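Local atomic coordinates of interleukin-1beta (Gallus gallus, PDB entry 2WRY), a protein that probably acts as a secreted, fever-inducing inflammatory cytokine by binding the interleukin-1 receptor, this chain being the beta-trefoil portion of a longer protein. Residues V44-A49 / L69-Y74; R107-R112 / E124-P129; F132-L137 / Q151-T156. All blocks are in the same frame, centred on the assembly; numbering follows the deposited sequence.

Contact 1. Residues V44-A49 / L69-Y74; sequences VRLNIA and LGIKGY
Leu46 and Ile48 face Ile71 and Leu69 across two antiparallel strands of the beta-trefoil, 45-53 and 66-71, and on this apolar face the packing is tight. Leu46 lies beside Ile71 and points the same way, with Leu46 CD2 3.9 Å from Ile71 CD1. Leu69 bears on Ile48 through one methyl, Leu69 CD2 standing 3.8 Å from Ile48 CG1 and almost as near to CG2 and CD1. Val44 holds CG1 anti to the backbone N (chi1 160°), which brings that methyl within 3.7 Å of Ile71 CG2. Phe12, Met78 and Phe110 from neighbouring strands help to bury the face. Within the sheet, Asn47 and Gly70 form a hydrogen-bonded antiparallel pair, the shorter of its two links being Asn47 N to Gly70 O at 2.8 Å, and Lys72 N adds a third bond to Arg45 O.

The other side is polar and opens toward solvent at Lys72, with Arg45 partly exposed next to it. Lys72, in the type II turn from Ile71 to Tyr74, runs alongside Arg45, its CE 3.9 Å from Arg45 NH2. The like charges of Arg45 NH2 and Lys72 NZ come within 4.4 Å, and the Arg45 side chain also touches Ser11 and Asp13 of strand 4-16. A water bridges the backbones at this end, accepting from Arg45 N at 2.9 Å and donating to Lys72 O at 2.7 Å.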
ATOM      1  N   VAL A  44      10.937  -5.186  -1.799  1.00 15.98           N
ATOM      2  CA  VAL A  44       9.839  -5.454  -0.909  1.00 15.89           C
ATOM      3  C   VAL A  44       8.736  -6.253  -1.613  1.00 16.53           C
ATOM      4  O   VAL A  44       8.362  -5.922  -2.736  1.00 17.48           O
ATOM      5  CB  VAL A  44       9.312  -4.115  -0.326  1.00 17.08           C
ATOM      6  CG1 VAL A  44       7.899  -4.266   0.220  1.00 17.28           C
ATOM      7  CG2 VAL A  44      10.300  -3.584   0.718  1.00 17.27           C
ATOM      8  N   ARG A  45       8.258  -7.317  -0.964  1.00 15.08           N
ATOM      9  CA  ARG A  45       7.031  -7.998  -1.389  1.00 15.98           C
ATOM     10  C   ARG A  45       5.944  -7.620  -0.396  1.00 15.15           C
ATOM     11  O   ARG A  45       6.247  -7.226   0.748  1.00 14.98           O
ATOM     12  CB  ARG A  45       7.194  -9.520  -1.421  1.00 17.16           C
ATOM     13  CG  ARG A  45       8.083  -9.977  -2.560  1.00 21.26           C
ATOM     14  CD  ARG A  45       7.502 -11.190  -3.275  1.00 30.36           C
ATOM     15  NE  ARG A  45       7.308 -12.373  -2.445  1.00 36.13           N
ATOM     16  CZ  ARG A  45       6.474 -13.376  -2.734  1.00 37.41           C
ATOM     17  NH1 ARG A  45       5.725 -13.357  -3.842  1.00 39.35           N
ATOM     18  NH2 ARG A  45       6.388 -14.410  -1.903  1.00 38.38           N
ATOM     19  N   LEU A  46       4.688  -7.699  -0.820  1.00 14.96           N
ATOM     20  CA  LEU A  46       3.575  -7.372   0.070  1.00 14.54           C
ATOM     21  C   LEU A  46       2.865  -8.635   0.515  1.00 15.60           C
ATOM     22  O   LEU A  46       2.575  -9.513  -0.304  1.00 16.84           O
ATOM     23  CB  LEU A  46       2.559  -6.434  -0.613  1.00 15.05           C
ATOM     24  CG  LEU A  46       3.081  -5.074  -1.082  1.00 14.76           C
ATOM     25  CD1 LEU A  46       1.934  -4.235  -1.651  1.00 14.55           C
ATOM     26  CD2 LEU A  46       3.787  -4.284   0.074  1.00 15.76           C
ATOM     27  N   ASN A  47       2.573  -8.735   1.802  1.00 15.45           N
ATOM     28  CA  ASN A  47       1.720  -9.812   2.263  1.00 15.77           C
ATOM     29  C   ASN A  47       0.364  -9.142   2.389  1.00 15.10           C
ATOM     30  O   ASN A  47       0.124  -8.379   3.340  1.00 14.51           O
ATOM     31  CB  ASN A  47       2.191 -10.358   3.617  1.00 17.56           C
ATOM     32  CG  ASN A  47       2.107 -11.891   3.687  1.00 23.74           C
ATOM     33  OD1 ASN A  47       1.336 -12.544   2.957  1.00 27.76           O
ATOM     34  ND2 ASN A  47       2.851 -12.465   4.623  1.00 28.03           N
ATOM     35  N   ILE A  48      -0.484  -9.363   1.395  1.00 13.25           N
ATOM     36  CA  ILE A  48      -1.783  -8.696   1.317  1.00 13.62           C
ATOM     37  C   ILE A  48      -2.835  -9.482   2.076  1.00 13.96           C
ATOM     38  O   ILE A  48      -3.205 -10.599   1.685  1.00 15.60           O
ATOM     39  CB  ILE A  48      -2.224  -8.445  -0.140  1.00 12.79           C
ATOM     40  CG1 ILE A  48      -1.137  -7.617  -0.851  1.00 14.53           C
ATOM     41  CG2 ILE A  48      -3.601  -7.737  -0.148  1.00 14.29           C
ATOM     42  CD1 ILE A  48      -1.507  -7.139  -2.253  1.00 13.72           C
ATOM     43  N   ALA A  49      -3.272  -8.923   3.203  1.00 14.03           N
ATOM     44  CA  ALA A  49      -4.296  -9.590   4.020  1.00 14.22           C
ATOM     45  C   ALA A  49      -5.657  -9.189   3.496  1.00 14.05           C
ATOM     46  O   ALA A  49      -6.013  -7.997   3.504  1.00 13.88           O
ATOM     47  CB  ALA A  49      -4.187  -9.161   5.467  1.00 14.76           C
ATOM     48  N   LEU A  69      -1.919  -4.118   4.042  1.00 11.87           N
ATOM     49  CA  LEU A  69      -0.700  -4.309   3.236  1.00 11.66           C
ATOM     50  C   LEU A  69       0.498  -4.488   4.154  1.00 12.06           C
ATOM     51  O   LEU A  69       0.991  -3.526   4.746  1.00 12.63           O
ATOM     52  CB  LEU A  69      -0.496  -3.134   2.302  1.00 11.91           C
ATOM     53  CG  LEU A  69      -1.695  -2.885   1.378  1.00 11.40           C
ATOM     54  CD1 LEU A  69      -1.433  -1.648   0.546  1.00 12.44           C
ATOM     55  CD2 LEU A  69      -1.920  -4.109   0.482  1.00 14.80           C
ATOM     56  N   GLY A  70       0.923  -5.745   4.305  1.00 12.44           N
ATOM     57  CA  GLY A  70       2.063  -6.076   5.138  1.00 12.10           C
ATOM     58  C   GLY A  70       3.341  -6.003   4.314  1.00 13.06           C
ATOM     59  O   GLY A  70       3.356  -6.367   3.134  1.00 14.17           O
ATOM     60  N   ILE A  71       4.397  -5.473   4.919  1.00 13.63           N
ATOM     61  CA  ILE A  71       5.695  -5.386   4.259  1.00 13.52           C
ATOM     62  C   ILE A  71       6.405  -6.689   4.598  1.00 13.75           C
ATOM     63  O   ILE A  71       6.900  -6.843   5.734  1.00 14.60           O
ATOM     64  CB  ILE A  71       6.510  -4.170   4.771  1.00 13.94           C
ATOM     65  CG1 ILE A  71       5.671  -2.877   4.733  1.00 14.70           C
ATOM     66  CG2 ILE A  71       7.794  -4.012   3.956  1.00 14.74           C
ATOM     67  CD1 ILE A  71       5.020  -2.623   3.349  1.00 14.05           C
ATOM     68  N   LYS A  72       6.395  -7.631   3.646  1.00 13.76           N
ATOM     69  CA  LYS A  72       6.734  -9.025   3.918  1.00 14.96           C
ATOM     70  C   LYS A  72       8.153  -9.166   4.458  1.00 15.29           C
ATOM     71  O   LYS A  72       9.114  -8.680   3.868  1.00 16.84           O
ATOM     72  CB  LYS A  72       6.555  -9.882   2.660  1.00 14.58           C
ATOM     73  CG  LYS A  72       6.817 -11.358   2.927  1.00 16.66           C
ATOM     74  CD  LYS A  72       6.343 -12.124   1.687  1.00 19.38           C
ATOM     75  CE  LYS A  72       6.291 -13.638   1.936  1.00 24.48           C
ATOM     76  NZ  LYS A  72       7.598 -14.166   2.359  1.00 28.71           N
ATOM     77  N   GLY A  73       8.250  -9.805   5.618  1.00 15.90           N
ATOM     78  CA  GLY A  73       9.538 -10.072   6.265  1.00 16.49           C
ATOM     79  C   GLY A  73      10.050  -8.993   7.205  1.00 16.44           C
ATOM     80  O   GLY A  73      11.098  -9.179   7.865  1.00 16.67           O
ATOM     81  N   TYR A  74       9.335  -7.869   7.260  1.00 15.58           N
ATOM     82  CA  TYR A  74       9.747  -6.769   8.102  1.00 15.42           C
ATOM     83  C   TYR A  74       8.797  -6.492   9.276  1.00 15.77           C
ATOM     84  O   TYR A  74       9.061  -5.582  10.075  1.00 16.17           O
ATOM     85  CB  TYR A  74       9.905  -5.512   7.262  1.00 14.66           C
ATOM     86  CG  TYR A  74      11.019  -5.545   6.245  1.00 15.37           C
ATOM     87  CD1 TYR A  74      10.772  -5.874   4.906  1.00 16.49           C
ATOM     88  CD2 TYR A  74      12.319  -5.193   6.607  1.00 15.84           C
ATOM     89  CE1 TYR A  74      11.786  -5.833   3.953  1.00 18.83           C
ATOM     90  CE2 TYR A  74      13.352  -5.159   5.656  1.00 17.14           C
ATOM     91  CZ  TYR A  74      13.068  -5.474   4.339  1.00 18.62           C
ATOM     92  OH  TYR A  74      14.072  -5.441   3.398  1.00 20.89           O
TER
HETATM   93  O   HOH W   1       9.844  -8.241   1.262  1.00 18.12           O

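Contact 2. Residues R107-R112 / E124-P129; sequences RFIFYR and ESAAFP
The Phe110 ring meets Ser125 obliquely, its CD2 3.8 Å from Ser125 CA, while a water lies over the centre of one ring face. The Tyr111 ring, on the other face of the sheet, touches Ala126 with one ring carbon, CE2 lying 3.7 Å from Ala126 CB; the same methyl also meets Ile109 CG2. Ser125 OG sits in plane at the edge of the Phe128 ring. Arg107 has Phe108 CE2 over the centre of one guanidinium face and forms a salt bridge with Glu92. Arg107 CA meets Ala127 CB at 3.9 Å.

These residues belong to the hairpin of strands 110-115 and 120-125 and to the residues that flank it, before Phe110 and after Ser125. Tyr111 and Glu124 form a hydrogen-bonded antiparallel pair. Tyr111 N approaches Glu124 O in the carbonyl plane at 2.7 Å, and Glu124 N bonds back to Tyr111 O. One step further, Ala126 N reaches Ile109 O at 2.9 Å, tilted 29° from the carbonyl plane. The Glu124 carboxylate turns instead to the backbone N of Gly130.

Ile109 O is gripped twice, by Ala126 N and by a proton of the water over the Phe110 ring, which reaches on to Arg107 O and Ser125 OG. Ser125 places OG anti to its backbone N (chi1 176°), and there it accepts from Phe128 N in an ST motif. With both water protons spent on carbonyls, the serine hydroxyl supplies the proton the water accepts, so the water links Arg107 O, Ile109 O and the serine hydroxyl beside the last direct bond.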
ATOM      1  N   ARG A 107      -7.233   2.686   9.830  1.00 13.54           N
ATOM      2  CA  ARG A 107      -5.998   3.229   9.228  1.00 13.48           C
ATOM      3  C   ARG A 107      -5.228   2.184   8.417  1.00 12.78           C
ATOM      4  O   ARG A 107      -4.499   2.540   7.469  1.00 13.13           O
ATOM      5  CB  ARG A 107      -5.072   3.852  10.300  1.00 13.85           C
ATOM      6  CG  ARG A 107      -4.362   2.851  11.216  1.00 15.12           C
ATOM      7  CD  ARG A 107      -3.637   3.611  12.294  1.00 16.37           C
ATOM      8  NE  ARG A 107      -2.779   2.796  13.154  1.00 17.34           N
ATOM      9  CZ  ARG A 107      -3.195   2.208  14.271  1.00 16.49           C
ATOM     10  NH1 ARG A 107      -4.479   2.262  14.617  1.00 17.84           N
ATOM     11  NH2 ARG A 107      -2.344   1.510  15.014  1.00 17.91           N
ATOM     12  N   PHE A 108      -5.389   0.907   8.784  1.00 12.90           N
ATOM     13  CA  PHE A 108      -4.668  -0.171   8.108  1.00 12.06           C
ATOM     14  C   PHE A 108      -5.357  -0.695   6.868  1.00 12.24           C
ATOM     15  O   PHE A 108      -4.761  -1.489   6.153  1.00 12.93           O
ATOM     16  CB  PHE A 108      -4.506  -1.362   9.049  1.00 11.96           C
ATOM     17  CG  PHE A 108      -3.564  -1.087  10.182  1.00 12.15           C
ATOM     18  CD1 PHE A 108      -2.194  -0.942   9.946  1.00 14.35           C
ATOM     19  CD2 PHE A 108      -4.048  -0.983  11.485  1.00 14.19           C
ATOM     20  CE1 PHE A 108      -1.298  -0.709  10.995  1.00 15.50           C
ATOM     21  CE2 PHE A 108      -3.155  -0.726  12.553  1.00 14.95           C
ATOM     22  CZ  PHE A 108      -1.795  -0.594  12.308  1.00 15.14           C
ATOM     23  N   ILE A 109      -6.601  -0.278   6.623  1.00 12.00           N
ATOM     24  CA  ILE A 109      -7.388  -0.848   5.529  1.00 12.57           C
ATOM     25  C   ILE A 109      -7.334   0.021   4.271  1.00 12.48           C
ATOM     26  O   ILE A 109      -7.485   1.242   4.329  1.00 12.80           O
ATOM     27  CB  ILE A 109      -8.877  -1.106   5.956  1.00 13.44           C
ATOM     28  CG1 ILE A 109      -8.951  -2.147   7.076  1.00 15.01           C
ATOM     29  CG2 ILE A 109      -9.748  -1.553   4.764  1.00 13.81           C
ATOM     30  CD1 ILE A 109      -8.395  -3.518   6.680  1.00 18.57           C
ATOM     31  N   PHE A 110      -7.095  -0.644   3.147  1.00 11.17           N
ATOM     32  CA  PHE A 110      -7.143  -0.044   1.803  1.00 11.51           C
ATOM     33  C   PHE A 110      -8.115  -0.838   0.978  1.00 12.47           C
ATOM     34  O   PHE A 110      -8.282  -2.033   1.199  1.00 14.19           O
ATOM     35  CB  PHE A 110      -5.762  -0.093   1.129  1.00 12.34           C
ATOM     36  CG  PHE A 110      -4.705   0.687   1.878  1.00 10.53           C
ATOM     37  CD1 PHE A 110      -4.076   0.144   3.007  1.00 11.61           C
ATOM     38  CD2 PHE A 110      -4.344   1.975   1.468  1.00 11.60           C
ATOM     39  CE1 PHE A 110      -3.083   0.878   3.708  1.00 12.34           C
ATOM     40  CE2 PHE A 110      -3.369   2.731   2.163  1.00 13.48           C
ATOM     41  CZ  PHE A 110      -2.744   2.174   3.305  1.00 13.72           C
ATOM     42  N   TYR A 111      -8.777  -0.186   0.021  1.00 11.78           N
ATOM     43  CA  TYR A 111      -9.515  -0.939  -0.988  1.00 13.07           C
ATOM     44  C   TYR A 111      -8.638  -1.205  -2.184  1.00 13.28           C
ATOM     45  O   TYR A 111      -8.067  -0.287  -2.791  1.00 13.42           O
ATOM     46  CB  TYR A 111     -10.780  -0.194  -1.382  1.00 13.74           C
ATOM     47  CG  TYR A 111     -11.750  -0.120  -0.222  1.00 16.10           C
ATOM     48  CD1 TYR A 111     -12.477  -1.251   0.167  1.00 18.55           C
ATOM     49  CD2 TYR A 111     -11.936   1.057   0.490  1.00 19.47           C
ATOM     50  CE1 TYR A 111     -13.384  -1.208   1.213  1.00 19.98           C
ATOM     51  CE2 TYR A 111     -12.849   1.101   1.580  1.00 20.16           C
ATOM     52  CZ  TYR A 111     -13.561  -0.046   1.915  1.00 19.68           C
ATOM     53  OH  TYR A 111     -14.471  -0.059   2.973  1.00 24.91           O
ATOM     54  N   ARG A 112      -8.468  -2.492  -2.455  1.00 13.62           N
ATOM     55  CA  ARG A 112      -7.721  -2.934  -3.611  1.00 13.73           C
ATOM     56  C   ARG A 112      -8.656  -2.813  -4.808  1.00 14.05           C
ATOM     57  O   ARG A 112      -9.709  -3.468  -4.844  1.00 15.30           O
ATOM     58  CB  ARG A 112      -7.324  -4.393  -3.440  1.00 14.19           C
ATOM     59  CG  ARG A 112      -6.626  -4.913  -4.670  1.00 15.55           C
ATOM     60  CD  ARG A 112      -6.023  -6.303  -4.484  1.00 17.16           C
ATOM     61  NE  ARG A 112      -5.629  -6.852  -5.788  1.00 19.44           N
ATOM     62  CZ  ARG A 112      -4.847  -7.921  -5.946  1.00 24.81           C
ATOM     63  NH1 ARG A 112      -4.350  -8.561  -4.882  1.00 25.69           N
ATOM     64  NH2 ARG A 112      -4.548  -8.349  -7.172  1.00 27.74           N
ATOM     65  N   GLU A 124      -6.850   2.406  -2.521  1.00 11.45           N
ATOM     66  CA  GLU A 124      -7.481   3.580  -1.915  1.00 11.48           C
ATOM     67  C   GLU A 124      -7.575   3.409  -0.408  1.00 12.09           C
ATOM     68  O   GLU A 124      -8.038   2.370   0.060  1.00 13.01           O
ATOM     69  CB  GLU A 124      -8.885   3.779  -2.489  1.00 12.66           C
ATOM     70  CG  GLU A 124      -9.564   5.064  -1.961  1.00 12.62           C
ATOM     71  CD  GLU A 124     -10.928   5.307  -2.581  1.00 16.79           C
ATOM     72  OE1 GLU A 124     -11.415   4.440  -3.360  1.00 20.34           O
ATOM     73  OE2 GLU A 124     -11.529   6.368  -2.279  1.00 18.62           O
ATOM     74  N   SER A 125      -7.142   4.415   0.337  1.00 11.90           N
ATOM     75  CA  SER A 125      -7.292   4.363   1.806  1.00 11.97           C
ATOM     76  C   SER A 125      -8.748   4.286   2.245  1.00 12.82           C
ATOM     77  O   SER A 125      -9.581   5.072   1.782  1.00 13.83           O
ATOM     78  CB  SER A 125      -6.636   5.596   2.440  1.00 12.33           C
ATOM     79  OG  SER A 125      -6.858   5.590   3.831  1.00 13.50           O
ATOM     80  N   ALA A 126      -9.041   3.396   3.195  1.00 12.77           N
ATOM     81  CA  ALA A 126     -10.369   3.370   3.815  1.00 14.15           C
ATOM     82  C   ALA A 126     -10.534   4.488   4.847  1.00 14.91           C
ATOM     83  O   ALA A 126     -11.664   4.991   5.047  1.00 15.96           O
ATOM     84  CB  ALA A 126     -10.663   2.005   4.469  1.00 14.49           C
ATOM     85  N   ALA A 127      -9.442   4.846   5.529  1.00 14.71           N
ATOM     86  CA  ALA A 127      -9.477   5.895   6.555  1.00 15.63           C
ATOM     87  C   ALA A 127      -9.544   7.263   5.913  1.00 15.37           C
ATOM     88  O   ALA A 127     -10.118   8.197   6.496  1.00 16.23           O
ATOM     89  CB  ALA A 127      -8.267   5.804   7.460  1.00 15.67           C
ATOM     90  N   PHE A 128      -8.949   7.375   4.723  1.00 13.89           N
ATOM     91  CA  PHE A 128      -8.917   8.627   3.956  1.00 13.02           C
ATOM     92  C   PHE A 128      -9.464   8.389   2.551  1.00 12.96           C
ATOM     93  O   PHE A 128      -8.694   8.387   1.595  1.00 13.54           O
ATOM     94  CB  PHE A 128      -7.491   9.187   3.861  1.00 13.82           C
ATOM     95  CG  PHE A 128      -6.966   9.708   5.171  1.00 12.76           C
ATOM     96  CD1 PHE A 128      -6.928  11.084   5.444  1.00 15.40           C
ATOM     97  CD2 PHE A 128      -6.497   8.810   6.142  1.00 16.38           C
ATOM     98  CE1 PHE A 128      -6.428  11.548   6.681  1.00 15.75           C
ATOM     99  CE2 PHE A 128      -6.004   9.277   7.371  1.00 15.39           C
ATOM    100  CZ  PHE A 128      -5.973  10.641   7.629  1.00 17.42           C
ATOM    101  N   PRO A 129     -10.791   8.201   2.423  1.00 13.46           N
ATOM    102  CA  PRO A 129     -11.352   7.968   1.093  1.00 13.23           C
ATOM    103  C   PRO A 129     -10.930   9.073   0.114  1.00 12.39           C
ATOM    104  O   PRO A 129     -10.835  10.258   0.507  1.00 13.44           O
ATOM    105  CB  PRO A 129     -12.880   7.970   1.324  1.00 14.24           C
ATOM    106  CG  PRO A 129     -13.082   7.846   2.790  1.00 15.29           C
ATOM    107  CD  PRO A 129     -11.810   8.148   3.494  1.00 13.82           C
TER
HETATM  108  O   HOH W   2      -6.187   3.475   5.331  1.00 15.97           O

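Contact 3. Residues F132-L137 / Q151-T156; sequences FICTSL and QVNIAT
Ile154 O takes the shortest direct hydrogen bond of the contact, from Thr135 N at 2.8 Å, with the donor in the carbonyl plane. Cys134 CA also closes on this oxygen, 3.1 Å away in a CA-H...O contact. Ile154 N returns a bond to Thr135 O at 2.9 Å, completing a single antiparallel bridge. Thr135 keeps OG1 between its backbone N and carbonyl carbon (chi1 66°), and from there OG1 lies 3.4 Å from Ile154 CB as the two side chains cross; the hydroxyl bonds to Asp16 and, weakly, to Lys20.

In the beta-trefoil this bridge fastens the segment 132-137, which carries strand 132-134, to the loop that leads from strand 144-146 to the closing strand 157-160. Leu137 reaches over that loop, its CD1 3.9 Å from Val152 CG1 and its CD2 4.0 Å from Ile154 CG1. An alanine in place of Ile154 takes away CG1, CG2 and CD1 and would probably open a gap beside Leu137 CD2 and Thr135 OG1. Asn153 is held within its own loop, OD1 accepting from Asp150 N and ND2 bonding to Gln148 O, while OD1 also rests against Cys134 CB. One water lies within bonding distance of Ile133 O and Ala155 O; another bridges the backbones, accepting from Leu137 N and donating to Val152 O at 2.8 Å.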
ATOM      1  N   PHE A 132      -4.960   7.752  -2.386  1.00 10.65           N
ATOM      2  CA  PHE A 132      -4.417   6.556  -3.010  1.00 10.61           C
ATOM      3  C   PHE A 132      -2.927   6.442  -2.819  1.00 11.42           C
ATOM      4  O   PHE A 132      -2.202   7.448  -2.816  1.00 11.69           O
ATOM      5  CB  PHE A 132      -4.690   6.577  -4.528  1.00 10.95           C
ATOM      6  CG  PHE A 132      -6.145   6.529  -4.904  1.00 11.26           C
ATOM      7  CD1 PHE A 132      -6.716   5.368  -5.391  1.00 13.66           C
ATOM      8  CD2 PHE A 132      -6.945   7.673  -4.809  1.00 12.09           C
ATOM      9  CE1 PHE A 132      -8.081   5.328  -5.739  1.00 15.08           C
ATOM     10  CE2 PHE A 132      -8.300   7.629  -5.186  1.00 13.03           C
ATOM     11  CZ  PHE A 132      -8.851   6.467  -5.663  1.00 13.94           C
ATOM     12  N   ILE A 133      -2.454   5.203  -2.667  1.00 10.24           N
ATOM     13  CA  ILE A 133      -1.015   4.981  -2.527  1.00 10.75           C
ATOM     14  C   ILE A 133      -0.315   5.363  -3.830  1.00 11.78           C
ATOM     15  O   ILE A 133      -0.737   4.942  -4.925  1.00 10.98           O
ATOM     16  CB  ILE A 133      -0.669   3.515  -2.174  1.00 10.69           C
ATOM     17  CG1 ILE A 133      -1.344   3.099  -0.855  1.00 11.76           C
ATOM     18  CG2 ILE A 133       0.868   3.348  -2.145  1.00 11.98           C
ATOM     19  CD1 ILE A 133      -1.061   1.672  -0.464  1.00 12.20           C
ATOM     20  N   CYS A 134       0.718   6.181  -3.730  1.00 11.39           N
ATOM     21  CA  CYS A 134       1.385   6.658  -4.942  1.00 11.78           C
ATOM     22  C   CYS A 134       2.895   6.695  -4.847  1.00 12.85           C
ATOM     23  O   CYS A 134       3.481   6.746  -3.768  1.00 12.55           O
ATOM     24  CB  CYS A 134       0.876   8.052  -5.346  1.00 12.83           C
ATOM     25  SG  CYS A 134       1.294   9.321  -4.128  1.00 16.48           S
ATOM     26  N   THR A 135       3.524   6.657  -6.012  1.00 11.92           N
ATOM     27  CA  THR A 135       4.961   6.869  -6.102  1.00 13.14           C
ATOM     28  C   THR A 135       5.243   8.141  -6.890  1.00 12.31           C
ATOM     29  O   THR A 135       4.398   8.640  -7.645  1.00 13.55           O
ATOM     30  CB  THR A 135       5.671   5.674  -6.791  1.00 13.04           C
ATOM     31  OG1 THR A 135       5.263   5.596  -8.162  1.00 14.12           O
ATOM     32  CG2 THR A 135       5.345   4.371  -6.038  1.00 14.44           C
ATOM     33  N   SER A 136       6.447   8.654  -6.719  1.00 13.86           N
ATOM     34  CA  SER A 136       6.872   9.808  -7.465  1.00 15.68           C
ATOM     35  C   SER A 136       7.197   9.379  -8.885  1.00 16.85           C
ATOM     36  O   SER A 136       7.482   8.217  -9.138  1.00 17.94           O
ATOM     37  CB  SER A 136       8.134  10.346  -6.804  1.00 16.67           C
ATOM     38  OG  SER A 136       8.655  11.436  -7.521  1.00 18.84           O
ATOM     39  N   LEU A 137       7.169  10.324  -9.820  1.00 18.20           N
ATOM     40  CA  LEU A 137       7.717  10.069 -11.161  1.00 20.40           C
ATOM     41  C   LEU A 137       9.234   9.891 -11.124  1.00 21.58           C
ATOM     42  O   LEU A 137       9.804   9.233 -12.009  1.00 22.63           O
ATOM     43  CB  LEU A 137       7.373  11.224 -12.102  1.00 20.81           C
ATOM     44  CG  LEU A 137       5.897  11.633 -12.246  1.00 21.87           C
ATOM     45  CD1 LEU A 137       5.717  12.796 -13.237  1.00 23.65           C
ATOM     46  CD2 LEU A 137       5.042  10.464 -12.654  1.00 23.63           C
ATOM     47  N   GLN A 151      -1.726  11.792 -11.229  1.00 12.06           N
ATOM     48  CA  GLN A 151      -1.551  13.161 -11.734  1.00 12.90           C
ATOM     49  C   GLN A 151      -0.232  13.709 -11.206  1.00 13.69           C
ATOM     50  O   GLN A 151      -0.156  14.186 -10.058  1.00 14.55           O
ATOM     51  CB  GLN A 151      -2.718  14.044 -11.330  1.00 14.25           C
ATOM     52  CG  GLN A 151      -2.725  15.394 -12.044  1.00 15.85           C
ATOM     53  CD  GLN A 151      -4.005  16.203 -11.812  1.00 16.65           C
ATOM     54  OE1 GLN A 151      -4.980  15.717 -11.231  1.00 17.12           O
ATOM     55  NE2 GLN A 151      -4.004  17.439 -12.293  1.00 21.38           N
ATOM     56  N   VAL A 152       0.811  13.606 -12.023  1.00 13.87           N
ATOM     57  CA  VAL A 152       2.203  13.933 -11.628  1.00 14.68           C
ATOM     58  C   VAL A 152       2.677  13.070 -10.455  1.00 14.87           C
ATOM     59  O   VAL A 152       3.443  13.482  -9.575  1.00 15.29           O
ATOM     60  CB  VAL A 152       2.430  15.459 -11.355  1.00 15.13           C
ATOM     61  CG1 VAL A 152       3.907  15.794 -11.463  1.00 16.66           C
ATOM     62  CG2 VAL A 152       1.624  16.309 -12.318  1.00 16.32           C
ATOM     63  N   ASN A 153       2.176  11.847 -10.476  1.00 13.63           N
ATOM     64  CA  ASN A 153       2.632  10.743  -9.614  1.00 12.24           C
ATOM     65  C   ASN A 153       2.106   9.473 -10.277  1.00 12.51           C
ATOM     66  O   ASN A 153       1.363   9.535 -11.283  1.00 13.16           O
ATOM     67  CB  ASN A 153       2.067  10.871  -8.184  1.00 12.51           C
ATOM     68  CG  ASN A 153       0.550  10.841  -8.153  1.00 11.91           C
ATOM     69  OD1 ASN A 153      -0.063   9.815  -8.416  1.00 13.82           O
ATOM     70  ND2 ASN A 153      -0.066  11.994  -7.827  1.00 12.25           N
ATOM     71  N   ILE A 154       2.469   8.323  -9.723  1.00 12.24           N
ATOM     72  CA  ILE A 154       1.964   7.061 -10.255  1.00 11.56           C
ATOM     73  C   ILE A 154       1.164   6.413  -9.126  1.00 12.56           C
ATOM     74  O   ILE A 154       1.687   6.217  -8.028  1.00 13.41           O
ATOM     75  CB  ILE A 154       3.105   6.145 -10.701  1.00 12.17           C
ATOM     76  CG1 ILE A 154       3.808   6.758 -11.926  1.00 13.49           C
ATOM     77  CG2 ILE A 154       2.577   4.749 -10.999  1.00 12.62           C
ATOM     78  CD1 ILE A 154       5.174   6.204 -12.132  1.00 16.09           C
ATOM     79  N   ALA A 155      -0.091   6.075  -9.397  1.00 11.55           N
ATOM     80  CA  ALA A 155      -0.938   5.428  -8.387  1.00 11.15           C
ATOM     81  C   ALA A 155      -1.465   4.079  -8.915  1.00 11.77           C
ATOM     82  O   ALA A 155      -2.402   3.527  -8.369  1.00 11.35           O
ATOM     83  CB  ALA A 155      -2.102   6.349  -7.943  1.00 11.99           C
ATOM     84  N   THR A 156      -0.805   3.568  -9.950  1.00 11.51           N
ATOM     85  CA  THR A 156      -1.211   2.351 -10.656  1.00 12.18           C
ATOM     86  C   THR A 156      -0.061   1.351 -10.582  1.00 13.06           C
ATOM     87  O   THR A 156       1.108   1.712 -10.873  1.00 12.42           O
ATOM     88  CB  THR A 156      -1.536   2.650 -12.159  1.00 12.61           C
ATOM     89  OG1 THR A 156      -2.562   3.662 -12.248  1.00 15.96           O
ATOM     90  CG2 THR A 156      -2.014   1.379 -12.874  1.00 13.56           C
TER
HETATM   91  O   HOH W   3      -3.056   3.472  -5.687  1.00 11.22           O
HETATM   92  O   HOH W   4       6.168  12.952  -9.017  1.00 23.30           O

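How the contacts relate
Following the chain from the N terminus, contact 1 closes the first loop, bringing strand 45-53 against strand 66-71 across 19 intervening residues. Contact 2 then closes a shorter loop, the hairpin of strands 110-115 and 120-125, and contact 3 joins the segment carrying strand 132-134 to the loop before the last strand. The three follow in series; none nests within or crosses another. They nevertheless meet in space. Strands 66-71 and 110-115 are neighbours in one sheet, where Leu69 of contact 1 packs on Phe110 of contact 2. Ile133 of contact 3 touches both residues, so one apolar cluster brings all three contacts together, and Phe132 also packs on Glu124.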